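L-lysine 6-oxidase (Marinomonas mediterranea, PDB 3WEU) oxidatively deaminates the epsilon-amino group of L-lysine with a cysteine tryptophylquinone cofactor, releasing ammonium and the hydrogen peroxide that makes it antibacterial. Local coordinates at residues His601-Gly615 against Thr646-Lys658. Numbering follows the deposited sequence.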
loop_
_atom_site.group_PDB
_atom_site.type_symbol
_atom_site.label_atom_id
_atom_site.label_comp_id
_atom_site.label_asym_id
_atom_site.label_seq_id
_atom_site.Cartn_x
_atom_site.Cartn_y
_atom_site.Cartn_z
ATOM N N HIS A 601 -23.161 19.925 -13.856
ATOM C CA HIS A 601 -21.790 19.488 -13.556
ATOM C C HIS A 601 -21.589 19.207 -12.078
ATOM O O HIS A 601 -20.745 18.387 -11.720
ATOM C CB HIS A 601 -20.791 20.531 -13.963
ATOM C CG HIS A 601 -20.522 20.503 -15.420
ATOM N ND1 HIS A 601 -19.968 19.401 -16.040
ATOM C CD2 HIS A 601 -20.822 21.391 -16.400
ATOM C CE1 HIS A 601 -19.964 19.608 -17.349
ATOM N NE2 HIS A 601 -20.472 20.808 -17.589
ATOM N N SER A 602 -22.344 19.898 -11.221
ATOM C CA SER A 602 -22.180 19.656 -9.766
ATOM C C SER A 602 -23.140 18.541 -9.300
ATOM O O SER A 602 -22.973 18.006 -8.208
ATOM C CB SER A 602 -22.429 20.984 -9.026
ATOM O OG SER A 602 -23.784 21.218 -9.025
ATOM N N HIS A 603 -24.116 18.184 -10.116
ATOM C CA HIS A 603 -25.138 17.145 -9.847
ATOM C C HIS A 603 -26.048 17.479 -8.698
ATOM O O HIS A 603 -26.647 16.603 -8.119
ATOM C CB HIS A 603 -24.473 15.790 -9.554
ATOM C CG HIS A 603 -23.514 15.406 -10.612
ATOM N ND1 HIS A 603 -23.924 14.861 -11.796
ATOM C CD2 HIS A 603 -22.202 15.643 -10.740
ATOM C CE1 HIS A 603 -22.891 14.699 -12.594
ATOM N NE2 HIS A 603 -21.828 15.158 -11.973
ATOM N N LEU A 604 -26.140 18.747 -8.350
ATOM C CA LEU A 604 -26.968 19.110 -7.243
ATOM C C LEU A 604 -27.771 20.357 -7.548
ATOM O O LEU A 604 -27.263 21.284 -8.185
ATOM C CB LEU A 604 -26.084 19.414 -6.015
ATOM C CG LEU A 604 -25.344 18.194 -5.409
ATOM C CD1 LEU A 604 -24.243 18.686 -4.440
ATOM C CD2 LEU A 604 -26.351 17.242 -4.779
ATOM N N PRO A 605 -28.952 20.439 -6.964
ATOM C CA PRO A 605 -29.737 21.705 -6.977
ATOM C C PRO A 605 -29.115 22.705 -6.047
ATOM O O PRO A 605 -28.343 22.317 -5.165
ATOM C CB PRO A 605 -31.085 21.288 -6.476
ATOM C CG PRO A 605 -30.785 20.103 -5.526
ATOM C CD PRO A 605 -29.591 19.408 -6.125
ATOM N N ALA A 606 -29.418 23.968 -6.242
ATOM C CA ALA A 606 -28.906 25.022 -5.377
ATOM C C ALA A 606 -29.563 24.978 -3.987
ATOM O O ALA A 606 -30.708 24.574 -3.840
ATOM C CB ALA A 606 -29.154 26.385 -6.083
ATOM N N GLY A 607 -28.863 25.438 -2.978
ATOM C CA GLY A 607 -29.499 25.687 -1.679
ATOM C C GLY A 607 -29.489 24.453 -0.772
ATOM O O GLY A 607 -30.035 24.500 0.329
ATOM N N GLN A 608 -28.791 23.364 -1.180
ATOM C CA GLN A 608 -28.781 22.147 -0.414
ATOM C C GLN A 608 -27.496 22.110 0.413
ATOM O O GLN A 608 -26.433 22.461 -0.143
ATOM C CB GLN A 608 -28.756 20.953 -1.367
ATOM C CG GLN A 608 -28.892 19.628 -0.622
ATOM C CD GLN A 608 -28.990 18.426 -1.502
ATOM O OE1 GLN A 608 -29.190 18.529 -2.711
ATOM N NE2 GLN A 608 -28.806 17.261 -0.890
ATOM N N GLN A 609 -27.543 21.689 1.694
ATOM C CA GLN A 609 -26.352 21.597 2.480
ATOM C C GLN A 609 -25.642 20.306 2.200
ATOM O O GLN A 609 -26.246 19.273 2.275
ATOM C CB GLN A 609 -26.627 21.707 3.970
ATOM C CG GLN A 609 -25.353 21.947 4.772
ATOM C CD GLN A 609 -25.585 21.745 6.249
ATOM O OE1 GLN A 609 -25.858 20.610 6.698
ATOM N NE2 GLN A 609 -25.590 22.849 7.002
ATOM N N ILE A 610 -24.388 20.346 1.869
ATOM C CA ILE A 610 -23.663 19.130 1.534
ATOM C C ILE A 610 -22.266 19.240 2.036
ATOM O O ILE A 610 -21.828 20.263 2.497
ATOM C CB ILE A 610 -23.607 18.875 -0.011
ATOM C CG1 ILE A 610 -22.651 19.758 -0.760
ATOM C CG2 ILE A 610 -24.975 18.886 -0.611
ATOM C CD1 ILE A 610 -22.748 21.204 -0.566
ATOM N N ASN A 611 -21.533 18.148 1.949
ATOM C CA ASN A 611 -20.153 18.178 2.435
ATOM C C ASN A 611 -19.213 18.997 1.536
ATOM O O ASN A 611 -19.086 18.800 0.282
ATOM C CB ASN A 611 -19.606 16.771 2.627
ATOM C CG ASN A 611 -18.149 16.795 3.128
ATOM O OD1 ASN A 611 -17.187 16.606 2.383
ATOM N ND2 ASN A 611 -18.001 17.003 4.415
ATOM N N TYR A 612 -18.525 19.923 2.178
ATOM C CA TYR A 612 -17.634 20.838 1.470
ATOM C C TYR A 612 -16.539 20.113 0.633
ATOM O O TYR A 612 -16.136 20.566 -0.432
ATOM C CB TYR A 612 -16.942 21.754 2.491
ATOM C CG TYR A 612 -15.855 22.652 1.938
ATOM C CD1 TYR A 612 -16.180 23.793 1.202
ATOM C CD2 TYR A 612 -14.521 22.370 2.128
ATOM C CE1 TYR A 612 -15.224 24.622 0.690
ATOM C CE2 TYR A 612 -13.564 23.197 1.638
ATOM C CZ TYR A 612 -13.923 24.311 0.892
ATOM O OH TYR A 612 -12.982 25.110 0.358
ATOM N N ALA A 613 -15.967 19.068 1.221
ATOM C CA ALA A 613 -14.859 18.362 0.577
ATOM C C ALA A 613 -15.302 17.140 -0.204
ATOM O O ALA A 613 -14.465 16.307 -0.474
ATOM C CB ALA A 613 -13.859 17.935 1.636
ATOM N N ARG A 614 -16.549 17.038 -0.596
ATOM C CA ARG A 614 -17.063 15.818 -1.215
ATOM C C ARG A 614 -16.194 15.565 -2.462
ATOM O O ARG A 614 -15.935 16.450 -3.260
ATOM C CB ARG A 614 -18.502 15.961 -1.529
ATOM C CG ARG A 614 -18.856 17.091 -2.525
ATOM C CD ARG A 614 -20.300 17.498 -2.472
ATOM N NE ARG A 614 -20.537 18.573 -3.409
ATOM C CZ ARG A 614 -20.169 19.843 -3.223
ATOM N NH1 ARG A 614 -19.514 20.233 -2.118
ATOM N NH2 ARG A 614 -20.447 20.751 -4.193
ATOM N N GLY A 615 -15.794 14.315 -2.629
ATOM C CA GLY A 615 -14.993 13.922 -3.747
ATOM C C GLY A 615 -13.505 13.832 -3.475
ATOM O O GLY A 615 -12.776 13.163 -4.203
ATOM N N THR A 646 -22.944 30.697 0.037
ATOM C CA THR A 646 -22.891 29.452 -0.633
ATOM C C THR A 646 -21.503 29.198 -1.189
ATOM O O THR A 646 -20.634 30.101 -1.294
ATOM C CB THR A 646 -23.843 29.368 -1.893
ATOM O OG1 THR A 646 -23.328 30.173 -2.939
ATOM C CG2 THR A 646 -25.245 29.864 -1.603
ATOM N N GLU A 647 -21.303 27.952 -1.634
ATOM C CA GLU A 647 -20.146 27.617 -2.462
ATOM C C GLU A 647 -20.177 28.498 -3.710
ATOM O O GLU A 647 -21.247 28.750 -4.294
ATOM C CB GLU A 647 -20.252 26.165 -3.009
ATOM C CG GLU A 647 -19.879 25.127 -1.968
ATOM C CD GLU A 647 -19.718 23.743 -2.515
ATOM O OE1 GLU A 647 -20.424 23.424 -3.475
ATOM O OE2 GLU A 647 -18.870 23.025 -1.980
ATOM N N THR A 648 -19.001 28.913 -4.139
ATOM C CA THR A 648 -18.784 29.551 -5.452
ATOM C C THR A 648 -17.447 28.962 -5.985
ATOM O O THR A 648 -16.542 28.622 -5.175
ATOM C CB THR A 648 -18.654 31.109 -5.319
ATOM O OG1 THR A 648 -17.543 31.470 -4.480
ATOM C CG2 THR A 648 -19.945 31.750 -4.714
ATOM N N GLU A 649 -17.312 28.915 -7.310
ATOM C CA GLU A 649 -16.049 28.650 -7.972
ATOM C C GLU A 649 -15.447 27.254 -7.679
ATOM O O GLU A 649 -14.238 27.019 -7.878
ATOM C CB GLU A 649 -15.031 29.740 -7.684
ATOM C CG GLU A 649 -15.465 31.123 -8.143
ATOM C CD GLU A 649 -14.340 32.132 -8.031
ATOM O OE1 GLU A 649 -13.368 32.012 -8.835
ATOM O OE2 GLU A 649 -14.422 33.032 -7.135
ATOM N N ARG A 650 -16.305 26.291 -7.356
ATOM C CA ARG A 650 -15.823 24.887 -7.202
ATOM C C ARG A 650 -15.494 24.370 -8.585
ATOM O O ARG A 650 -16.208 24.675 -9.519
ATOM C CB ARG A 650 -16.912 23.998 -6.575
ATOM C CG ARG A 650 -16.318 22.759 -5.912
ATOM C CD ARG A 650 -17.334 21.798 -5.348
ATOM N NE ARG A 650 -16.780 21.035 -4.227
ATOM C CZ ARG A 650 -16.555 19.712 -4.189
ATOM N NH1 ARG A 650 -16.895 18.895 -5.166
ATOM N NH2 ARG A 650 -16.004 19.206 -3.116
ATOM N N ASN A 651 -14.436 23.581 -8.747
ATOM C CA ASN A 651 -14.080 23.033 -10.094
ATOM C C ASN A 651 -14.815 21.703 -10.240
ATOM O O ASN A 651 -14.236 20.576 -10.066
ATOM C CB ASN A 651 -12.591 22.901 -10.249
ATOM C CG ASN A 651 -11.825 24.211 -9.944
ATOM O OD1 ASN A 651 -12.373 25.242 -9.741
ATOM N ND2 ASN A 651 -10.547 24.136 -9.971
ATOM N N HIS A 652 -16.086 21.838 -10.551
ATOM C CA HIS A 652 -16.978 20.690 -10.537
ATOM C C HIS A 652 -16.539 19.655 -11.568
ATOM O O HIS A 652 -16.746 18.433 -11.371
ATOM C CB HIS A 652 -18.404 21.084 -10.884
ATOM C CG HIS A 652 -19.020 22.015 -9.907
ATOM N ND1 HIS A 652 -19.233 21.680 -8.592
ATOM C CD2 HIS A 652 -19.429 23.308 -10.056
ATOM C CE1 HIS A 652 -19.790 22.714 -7.981
ATOM N NE2 HIS A 652 -19.921 23.712 -8.850
ATOM N N GLU A 653 -15.884 20.131 -12.628
ATOM C CA GLU A 653 -15.482 19.235 -13.719
ATOM C C GLU A 653 -14.438 18.198 -13.339
ATOM O O GLU A 653 -14.336 17.162 -13.992
ATOM C CB GLU A 653 -15.054 20.050 -14.945
ATOM C CG GLU A 653 -16.301 20.670 -15.585
ATOM C CD GLU A 653 -16.099 21.189 -17.048
ATOM O OE1 GLU A 653 -14.956 21.478 -17.473
ATOM O OE2 GLU A 653 -17.094 21.323 -17.796
ATOM N N LEU A 654 -13.692 18.467 -12.272
ATOM C CA LEU A 654 -12.764 17.507 -11.719
ATOM C C LEU A 654 -13.391 16.220 -11.225
ATOM O O LEU A 654 -12.765 15.153 -11.224
ATOM C CB LEU A 654 -11.969 18.155 -10.594
ATOM C CG LEU A 654 -10.964 17.219 -9.920
ATOM C CD1 LEU A 654 -9.859 16.835 -10.891
ATOM C CD2 LEU A 654 -10.370 17.907 -8.720
ATOM N N PHE A 655 -14.605 16.312 -10.728
ATOM C CA PHE A 655 -15.168 15.243 -9.936
ATOM C C PHE A 655 -16.065 14.387 -10.818
ATOM O O PHE A 655 -16.722 14.892 -11.709
ATOM C CB PHE A 655 -15.953 15.835 -8.755
ATOM C CG PHE A 655 -15.125 16.626 -7.824
ATOM C CD1 PHE A 655 -14.398 15.978 -6.848
ATOM C CD2 PHE A 655 -15.056 17.993 -7.896
ATOM C CE1 PHE A 655 -13.605 16.683 -5.979
ATOM C CE2 PHE A 655 -14.221 18.712 -7.085
ATOM C CZ PHE A 655 -13.536 18.059 -6.064
ATOM N N ASP A 656 -16.063 13.102 -10.598
ATOM C CA ASP A 656 -17.074 12.242 -11.103
ATOM C C ASP A 656 -18.121 12.035 -10.059
ATOM O O ASP A 656 -17.932 12.387 -8.866
ATOM C CB ASP A 656 -16.471 10.873 -11.392
ATOM C CG ASP A 656 -15.951 10.726 -12.764
ATOM O OD1 ASP A 656 -15.457 11.749 -13.387
ATOM O OD2 ASP A 656 -15.983 9.529 -13.145
ATOM N N PHE A 657 -19.165 11.330 -10.448
ATOM C CA PHE A 657 -20.305 11.197 -9.604
ATOM C C PHE A 657 -20.999 9.900 -9.870
ATOM O O PHE A 657 -21.167 9.557 -11.012
ATOM C CB PHE A 657 -21.225 12.355 -9.901
ATOM C CG PHE A 657 -22.544 12.267 -9.254
ATOM C CD1 PHE A 657 -22.679 12.644 -7.937
ATOM C CD2 PHE A 657 -23.678 11.848 -9.968
ATOM C CE1 PHE A 657 -23.931 12.625 -7.299
ATOM C CE2 PHE A 657 -24.906 11.787 -9.335
ATOM C CZ PHE A 657 -25.030 12.167 -7.988
ATOM N N LYS A 658 -21.458 9.209 -8.840
ATOM C CA LYS A 658 -22.307 8.053 -9.042
ATOM C C LYS A 658 -23.383 8.099 -8.059
ATOM O O LYS A 658 -23.140 8.405 -6.850
ATOM C CB LYS A 658 -21.486 6.785 -8.854
ATOM C CG LYS A 658 -22.185 5.509 -9.352
ATOM C CD LYS A 658 -21.205 4.350 -9.601
ATOM C CE LYS A 658 -19.752 4.843 -9.735
ATOM N NZ LYS A 658 -18.945 4.065 -10.701
HETATM O O HOH W 1 -18.941 17.489 -9.840
HETATM O O HOH W 2 -19.159 15.012 -12.940
HETATM O O HOH W 3 -16.153 22.801 -2.145
#
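Arg614 grips the carboxylate of Glu647 end-on in a two-pronged salt bridge: NH2 meets the syn lone pair of OE1 at 2.8 Å, while NH1 gives OE2 a nearly straight bond (2.9 Å, 173°). NH1 also donates to Asn611 O, within the type I turn 611-614, helping fix the guanidinium's rotation. Arg650 lays its guanidinium flat on one face of that of Arg614, centres 3.7 Å apart; Ile610 CG1 covers the opposite face. Glu647, at long range from Arg650 (NE to OE2 3.7 Å), probably offsets part of the pair's charge. Arg650 NH2 reaches two backbone carbonyls, bonding Arg614 O in its carbonyl plane at 2.8 Å and Tyr612 O from above its plane. One water ties Tyr612 O, Glu647 OE2 and Arg650 NE together.

Ring contacts carry the other end. His603 and Phe657 form an offset stack (centroids 4.2 Å apart, planes at 6°), each CB over the other ring. Phe657 CG stands anti to the backbone N (chi1 172°), laying the ring over one imidazole face. Ser602 CB sits over the His652 ring, 3.4 Å from its centroid, while His652 NE2 bonds Glu593. Waters bridge His601 O to His652 O and His603 NE2 to Phe655 O.

The contact joins the end of helix 596-602 and the turn after strand 609-611 to the connection between strands 645-648 and 656-661, with strand 675-680 packing against His603 and Phe657.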